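Local coordinates for protein possible prolidase (PDB 2P9B) that probably hydrolyses carbon-nitrogen bonds as a member of the amidohydrolase family, though its true substrate is not established, at residues A[143-146]-A[147-151]; A[331-335]-A[336-340]; A[367-371]-A[372-376]. All blocks are in the same frame, centred on the assembly; numbering follows the deposited sequence.

Contact 1. Residues A[143-146]-A[147-151]; sequences VTLR and DQIDA
The edge of the Arg146 guanidinium meets the carboxylate of its chain neighbour Asp147, with Asp147 OD1 lying in the guanidinium plane. The grip is side-on, and both donors go to that one oxygen: Arg146 NE stands 3.1 Å from Asp147 OD1, and Arg146 NH2 lies 3.0 Å from the same atom in a salt bridge. The two planes are 48° apart; NE meets OD1 from above the carboxylate plane and NH2 on its syn side, both from the same face. The arginine chain folds at chi3 (72°), which turns the guanidinium back alongside Asp147. Its other terminal nitrogen, NH1, is hydrogen-bonded to Asn200 OD1 and Gly198 O. The carboxylate plane of Asp150 is nearly parallel to that of the guanidinium, 8° apart, though OD2 approaches it obliquely; Arg146 NE and Asp150 OD2 are 4.0 Å apart, too far for a salt bridge, though the opposite charge would probably still add some attraction. All this happens on helix 141-150, the helix of a beta-alpha-beta unit between strands 129-134 and 158-160 in a TIM-barrel-type amidohydrolase. Regular i to i+4 bonds run through it, among them Asp150 N to Arg146 O at 2.8 Å. On the inward side, Leu145 CG touches Ile149 CD1 at 4.0 Å, and both side chains pack against Ile159 of strand 158-160. Leu145 also reaches Lys118 and Ala121 of helix 113-126, while the amide arm of Gln148 passes it at about a right angle, with Gln148 OE1 4.1 Å from Leu145 CD1.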
loop_
_atom_site.group_PDB
_atom_site.type_symbol
_atom_site.label_atom_id
_atom_site.label_comp_id
_atom_site.label_asym_id
_atom_site.label_seq_id
_atom_site.Cartn_x
_atom_site.Cartn_y
_atom_site.Cartn_z
ATOM N N VAL A 143 -16.294 -1.256 -0.070
ATOM C CA VAL A 143 -16.657 -2.609 -0.467
ATOM C C VAL A 143 -17.503 -2.478 -1.732
ATOM O O VAL A 143 -17.317 -3.201 -2.703
ATOM C CB VAL A 143 -17.486 -3.319 0.626
ATOM C CG1 VAL A 143 -18.076 -4.617 0.080
ATOM C CG2 VAL A 143 -16.601 -3.624 1.825
ATOM N N THR A 144 -18.430 -1.531 -1.710
ATOM C CA THR A 144 -19.296 -1.294 -2.851
ATOM C C THR A 144 -18.486 -0.944 -4.093
ATOM O O THR A 144 -18.706 -1.516 -5.163
ATOM C CB THR A 144 -20.285 -0.165 -2.539
ATOM O OG1 THR A 144 -21.110 -0.567 -1.441
ATOM C CG2 THR A 144 -21.156 0.138 -3.744
ATOM N N LEU A 145 -17.552 -0.009 -3.945
ATOM C CA LEU A 145 -16.701 0.423 -5.053
ATOM C C LEU A 145 -15.868 -0.742 -5.588
ATOM O O LEU A 145 -15.773 -0.954 -6.797
ATOM C CB LEU A 145 -15.778 1.558 -4.596
ATOM C CG LEU A 145 -14.766 2.074 -5.627
ATOM C CD1 LEU A 145 -15.500 2.652 -6.822
ATOM C CD2 LEU A 145 -13.872 3.133 -4.982
ATOM N N ARG A 146 -15.264 -1.498 -4.678
ATOM C CA ARG A 146 -14.459 -2.650 -5.062
ATOM C C ARG A 146 -15.283 -3.623 -5.902
ATOM O O ARG A 146 -14.816 -4.128 -6.923
ATOM C CB ARG A 146 -13.951 -3.378 -3.816
ATOM C CG ARG A 146 -13.193 -4.667 -4.107
ATOM C CD ARG A 146 -13.193 -5.565 -2.880
ATOM N NE ARG A 146 -14.521 -6.145 -2.656
ATOM C CZ ARG A 146 -14.953 -6.617 -1.492
ATOM N NH1 ARG A 146 -14.171 -6.578 -0.417
ATOM N NH2 ARG A 146 -16.164 -7.148 -1.405
ATOM N N ASP A 147 -16.511 -3.888 -5.465
ATOM C CA ASP A 147 -17.369 -4.814 -6.190
ATOM C C ASP A 147 -17.720 -4.317 -7.591
ATOM O O ASP A 147 -17.821 -5.116 -8.524
ATOM C CB ASP A 147 -18.649 -5.106 -5.394
ATOM C CG ASP A 147 -18.390 -5.962 -4.161
ATOM O OD1 ASP A 147 -17.299 -6.564 -4.072
ATOM O OD2 ASP A 147 -19.283 -6.045 -3.286
ATOM N N GLN A 148 -17.893 -3.008 -7.749
ATOM C CA GLN A 148 -18.222 -2.457 -9.060
ATOM C C GLN A 148 -17.018 -2.577 -9.989
ATOM O O GLN A 148 -17.160 -2.896 -11.168
ATOM C CB GLN A 148 -18.653 -0.996 -8.936
ATOM C CG GLN A 148 -19.875 -0.805 -8.052
ATOM C CD GLN A 148 -20.223 0.651 -7.847
ATOM O OE1 GLN A 148 -19.360 1.468 -7.537
ATOM N NE2 GLN A 148 -21.498 0.982 -8.009
ATOM N N ILE A 149 -15.831 -2.316 -9.450
ATOM C CA ILE A 149 -14.601 -2.425 -10.227
ATOM C C ILE A 149 -14.384 -3.889 -10.631
ATOM O O ILE A 149 -14.079 -4.187 -11.790
ATOM C CB ILE A 149 -13.383 -1.926 -9.402
ATOM C CG1 ILE A 149 -13.509 -0.417 -9.171
ATOM C CG2 ILE A 149 -12.070 -2.285 -10.115
ATOM C CD1 ILE A 149 -12.458 0.179 -8.238
ATOM N N ASP A 150 -14.555 -4.800 -9.677
ATOM C CA ASP A 150 -14.367 -6.223 -9.944
ATOM C C ASP A 150 -15.350 -6.732 -10.992
ATOM O O ASP A 150 -15.034 -7.638 -11.762
ATOM C CB ASP A 150 -14.524 -7.045 -8.657
ATOM C CG ASP A 150 -13.458 -6.723 -7.621
ATOM O OD1 ASP A 150 -12.471 -6.036 -7.965
ATOM O OD2 ASP A 150 -13.607 -7.166 -6.463
ATOM N N ALA A 151 -16.541 -6.145 -11.021
ATOM C CA ALA A 151 -17.559 -6.545 -11.984
ATOM C C ALA A 151 -17.317 -5.882 -13.341
ATOM O O ALA A 151 -17.980 -6.209 -14.324
ATOM C CB ALA A 151 -18.946 -6.184 -11.462
#

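Contact 2. Residues A[331-335]-A[336-340]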
loop_
_atom_site.group_PDB
_atom_site.type_symbol
_atom_site.label_atom_id
_atom_site.label_comp_id
_atom_site.label_asym_id
_atom_site.label_seq_id
_atom_site.Cartn_x
_atom_site.Cartn_y
_atom_site.Cartn_z
ATOM N N ARG A 331 14.838 0.334 9.389
ATOM C CA ARG A 331 16.224 0.043 9.050
ATOM C C ARG A 331 16.601 -1.319 9.612
ATOM O O ARG A 331 17.244 -2.127 8.939
ATOM C CB ARG A 331 17.148 1.111 9.641
ATOM C CG ARG A 331 18.592 0.998 9.186
ATOM C CD ARG A 331 19.524 1.693 10.168
ATOM N NE ARG A 331 19.579 0.986 11.446
ATOM C CZ ARG A 331 20.088 -0.234 11.599
ATOM N NH1 ARG A 331 20.588 -0.884 10.555
ATOM N NH2 ARG A 331 20.091 -0.807 12.794
ATOM N N GLN A 332 16.197 -1.573 10.851
ATOM C CA GLN A 332 16.498 -2.844 11.491
ATOM C C GLN A 332 15.834 -3.976 10.724
ATOM O O GLN A 332 16.461 -4.988 10.426
ATOM C CB GLN A 332 15.999 -2.838 12.934
ATOM C CG GLN A 332 16.674 -1.793 13.796
ATOM C CD GLN A 332 16.051 -1.691 15.163
ATOM O OE1 GLN A 332 14.832 -1.624 15.291
ATOM N NE2 GLN A 332 16.887 -1.661 16.198
ATOM N N ALA A 333 14.558 -3.795 10.402
ATOM C CA ALA A 333 13.814 -4.806 9.664
ATOM C C ALA A 333 14.496 -5.100 8.326
ATOM O O ALA A 333 14.612 -6.257 7.918
ATOM C CB ALA A 333 12.373 -4.334 9.437
ATOM N N HIS A 334 14.945 -4.052 7.643
ATOM C CA HIS A 334 15.620 -4.216 6.358
ATOM C C HIS A 334 16.911 -5.003 6.572
ATOM O O HIS A 334 17.230 -5.917 5.814
ATOM C CB HIS A 334 15.940 -2.847 5.748
ATOM C CG HIS A 334 16.583 -2.923 4.396
ATOM N ND1 HIS A 334 15.961 -3.492 3.306
ATOM C CD2 HIS A 334 17.791 -2.494 3.957
ATOM C CE1 HIS A 334 16.755 -3.409 2.255
ATOM N NE2 HIS A 334 17.872 -2.808 2.622
ATOM N N GLU A 335 17.641 -4.638 7.620
ATOM C CA GLU A 335 18.898 -5.294 7.966
ATOM C C GLU A 335 18.680 -6.783 8.254
ATOM O O GLU A 335 19.514 -7.627 7.905
ATOM C CB GLU A 335 19.504 -4.596 9.186
ATOM C CG GLU A 335 20.839 -5.138 9.663
ATOM C CD GLU A 335 21.465 -4.254 10.730
ATOM O OE1 GLU A 335 20.798 -3.981 11.752
ATOM O OE2 GLU A 335 22.624 -3.826 10.543
ATOM N N ALA A 336 17.549 -7.101 8.873
ATOM C CA ALA A 336 17.221 -8.483 9.217
ATOM C C ALA A 336 16.549 -9.251 8.077
ATOM O O ALA A 336 16.228 -10.431 8.222
ATOM C CB ALA A 336 16.336 -8.510 10.458
ATOM N N GLY A 337 16.325 -8.576 6.952
ATOM C CA GLY A 337 15.708 -9.223 5.808
ATOM C C GLY A 337 14.240 -9.585 5.959
ATOM O O GLY A 337 13.781 -10.572 5.387
ATOM N N LEU A 338 13.494 -8.791 6.719
ATOM C CA LEU A 338 12.074 -9.058 6.913
ATOM C C LEU A 338 11.262 -8.597 5.703
ATOM O O LEU A 338 11.777 -7.924 4.810
ATOM C CB LEU A 338 11.559 -8.336 8.159
ATOM C CG LEU A 338 12.197 -8.678 9.510
ATOM C CD1 LEU A 338 11.569 -7.805 10.580
ATOM C CD2 LEU A 338 11.995 -10.157 9.834
HETATM N N MSE A 339 9.992 -8.987 5.681
HETATM C CA MSE A 339 9.085 -8.593 4.612
HETATM C C MSE A 339 8.653 -7.161 4.915
HETATM O O MSE A 339 8.001 -6.910 5.925
HETATM C CB MSE A 339 7.872 -9.526 4.588
HETATM C CG MSE A 339 8.166 -10.927 4.019
HETATM SE SE MSE A 339 8.652 -11.017 2.208
HETATM C CE MSE A 339 6.911 -10.869 1.462
ATOM N N ILE A 340 9.033 -6.232 4.043
ATOM C CA ILE A 340 8.709 -4.821 4.238
ATOM C C ILE A 340 7.995 -4.279 3.015
ATOM O O ILE A 340 8.512 -4.363 1.905
ATOM C CB ILE A 340 9.986 -3.989 4.455
ATOM C CG1 ILE A 340 10.779 -4.575 5.627
ATOM C CG2 ILE A 340 9.617 -2.525 4.689
ATOM C CD1 ILE A 340 12.134 -3.941 5.842
#
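Leu338 N gives its hydrogen to Ala333 O at 3.0 Å in a bond that is close to straight (173° at the hydrogen), bringing the chain back onto the last turn of helix 313-335. Just before it, Gly337 N bonds to His334 O at 3.0 Å, but from well above the carbonyl plane and not on a lone pair. Ala336 N still makes an ordinary helical bond to Gln332 O, 2.8 Å away. With Gly337 at positive phi (70°), a conformation that favours glycine, this is a Schellman motif ending the helix and sending the chain toward helix 356-367. Ala336 O is taken by Arg279 NH2, which ties the turn to helix 272-279. The apolar part of the contact centres on Ala333, whose methyl is met by two branch ends: Leu338 CD1 at 3.7 Å and Ile340 CD1 at 3.6 Å. In Leu338, CG sits anti to the carbonyl carbon (chi1 -60°), and CD1 extends from there to the Ala333 methyl. Ile340 CD1 also rests against the helix backbone, 3.3 Å from His334 N. Beyond the two segments, Leu338 packs on Ile275 and Phe278, and Ala333 touches Leu291 of strand 290-292. An alanine in place of Leu338 would keep the backbone bond but would probably open a gap between the Ala333 methyl and helix 272-279. On the outer side of the helix, Arg331 and Glu335 form a salt bridge with weak hydrogen bonds, Arg331 NH1 to Glu335 OE1 being 3.3 Å.

Contact 3. Residues A[367-371]-A[372-376]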
loop_
_atom_site.group_PDB
_atom_site.type_symbol
_atom_site.label_atom_id
_atom_site.label_comp_id
_atom_site.label_asym_id
_atom_site.label_seq_id
_atom_site.Cartn_x
_atom_site.Cartn_y
_atom_site.Cartn_z
ATOM N N ALA A 367 15.653 4.059 5.467
ATOM C CA ALA A 367 15.738 2.652 5.858
ATOM C C ALA A 367 16.831 1.822 5.205
ATOM O O ALA A 367 16.809 0.594 5.283
ATOM C CB ALA A 367 14.390 1.981 5.639
ATOM N N GLY A 368 17.780 2.486 4.557
ATOM C CA GLY A 368 18.875 1.769 3.927
ATOM C C GLY A 368 18.530 0.967 2.685
ATOM O O GLY A 368 19.285 0.077 2.306
ATOM N N PHE A 369 17.395 1.269 2.055
ATOM C CA PHE A 369 17.000 0.566 0.841
ATOM C C PHE A 369 17.725 1.135 -0.357
ATOM O O PHE A 369 18.081 2.309 -0.380
ATOM C CB PHE A 369 15.509 0.746 0.534
ATOM C CG PHE A 369 14.605 -0.190 1.260
ATOM C CD1 PHE A 369 13.779 -1.057 0.547
ATOM C CD2 PHE A 369 14.514 -0.158 2.642
ATOM C CE1 PHE A 369 12.873 -1.880 1.207
ATOM C CE2 PHE A 369 13.611 -0.976 3.315
ATOM C CZ PHE A 369 12.789 -1.836 2.596
ATOM N N SER A 370 17.922 0.293 -1.361
ATOM C CA SER A 370 18.521 0.732 -2.603
ATOM C C SER A 370 17.280 1.000 -3.457
ATOM O O SER A 370 16.195 0.508 -3.140
ATOM C CB SER A 370 19.341 -0.394 -3.230
ATOM O OG SER A 370 18.495 -1.431 -3.703
ATOM N N PRO A 371 17.408 1.794 -4.528
ATOM C CA PRO A 371 16.231 2.055 -5.365
ATOM C C PRO A 371 15.588 0.755 -5.843
ATOM O O PRO A 371 14.363 0.618 -5.851
ATOM C CB PRO A 371 16.811 2.869 -6.519
ATOM C CG PRO A 371 17.861 3.680 -5.828
ATOM C CD PRO A 371 18.537 2.652 -4.933
ATOM N N ALA A 372 16.423 -0.196 -6.247
ATOM C CA ALA A 372 15.945 -1.488 -6.730
ATOM C C ALA A 372 15.099 -2.186 -5.667
ATOM O O ALA A 372 14.020 -2.707 -5.957
ATOM C CB ALA A 372 17.130 -2.368 -7.118
ATOM N N GLU A 373 15.593 -2.197 -4.435
ATOM C CA GLU A 373 14.870 -2.834 -3.344
ATOM C C GLU A 373 13.559 -2.116 -3.048
ATOM O O GLU A 373 12.574 -2.748 -2.674
ATOM C CB GLU A 373 15.734 -2.869 -2.084
ATOM C CG GLU A 373 17.014 -3.666 -2.262
ATOM C CD GLU A 373 17.904 -3.613 -1.043
ATOM O OE1 GLU A 373 17.976 -2.538 -0.410
ATOM O OE2 GLU A 373 18.542 -4.641 -0.726
ATOM N N ALA A 374 13.553 -0.796 -3.204
ATOM C CA ALA A 374 12.342 -0.020 -2.962
ATOM C C ALA A 374 11.300 -0.339 -4.032
ATOM O O ALA A 374 10.112 -0.477 -3.734
ATOM C CB ALA A 374 12.660 1.469 -2.960
ATOM N N LEU A 375 11.740 -0.443 -5.282
ATOM C CA LEU A 375 10.826 -0.769 -6.375
ATOM C C LEU A 375 10.279 -2.185 -6.183
ATOM O O LEU A 375 9.123 -2.477 -6.502
ATOM C CB LEU A 375 11.551 -0.653 -7.719
ATOM C CG LEU A 375 11.848 0.783 -8.146
ATOM C CD1 LEU A 375 12.875 0.792 -9.262
ATOM C CD2 LEU A 375 10.542 1.457 -8.592
ATOM N N HIS A 376 11.122 -3.060 -5.644
ATOM C CA HIS A 376 10.744 -4.446 -5.388
ATOM C C HIS A 376 9.710 -4.515 -4.259
ATOM O O HIS A 376 8.776 -5.323 -4.302
ATOM C CB HIS A 376 12.003 -5.244 -5.020
ATOM C CG HIS A 376 11.749 -6.689 -4.733
ATOM N ND1 HIS A 376 11.220 -7.554 -5.668
ATOM C CD2 HIS A 376 11.999 -7.436 -3.631
ATOM C CE1 HIS A 376 11.157 -8.769 -5.156
ATOM N NE2 HIS A 376 11.624 -8.726 -3.919
#
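Phe369 lays the CD1 corner of its ring against the start of helix 371-385, with CD1 3.7 Å from Glu373 CB. Backbone atoms of the same turn, Glu373 C and Ala374 N, lie at the ring edge near its plane, and the carboxylate of Glu373 is turned 73° from the ring. Next along the chain, Ser370 holds OG between its backbone N and carbonyl carbon (chi1 69°), from where it accepts a hydrogen bond from Glu373 N at 3.1 Å. In return, Glu373 OE1 accepts from Ser370 N at 3.0 Å, on the anti side and somewhat out of the carboxylate plane. This reciprocal pair is a capping box, with Ser370 as the N-cap, and it satisfies two backbone N-H groups where the helix begins. It closes the short link that runs from helix 356-367 through Gly368, itself at positive phi, into helix 371-385. The extended glutamate chain runs close beside the hydroxyl, Ser370 OG being 3.0 Å from Glu373 CG. The regular helical ladder starts at once with Ala374 N to Ser370 O, 2.9 Å, followed by Leu375 N to Pro371 O. The negative carboxylate near the positive end of the helix dipole is likely to be favourable. Ala374 and Leu375 face helix 356-367, touching Leu360, and Phe369 packs on Leu363 of the same helix.

Contacts 2 and 3 are neighbours, their centres about 11 Å apart on the same side of the chain's centre. His334 joins them: its ring stacks with that of Phe369, and His334 NE2 comes 3.0 Å from Glu373 OE1, the oxygen used in the capping box. Ile340 also touches Phe369, so the end of helix 313-335 and the start of helix 371-385 pack together through these side chains. Contact 1 lies across the chain's centre, its centre about 34 Å from that of contact 2 and 32 Å from that of contact 3, and touches neither. His77, His79 and Asp345 face one vacant point that may be a metal site without its metal, consistent with the metal-dependent amidohydrolases; none belongs to these contacts.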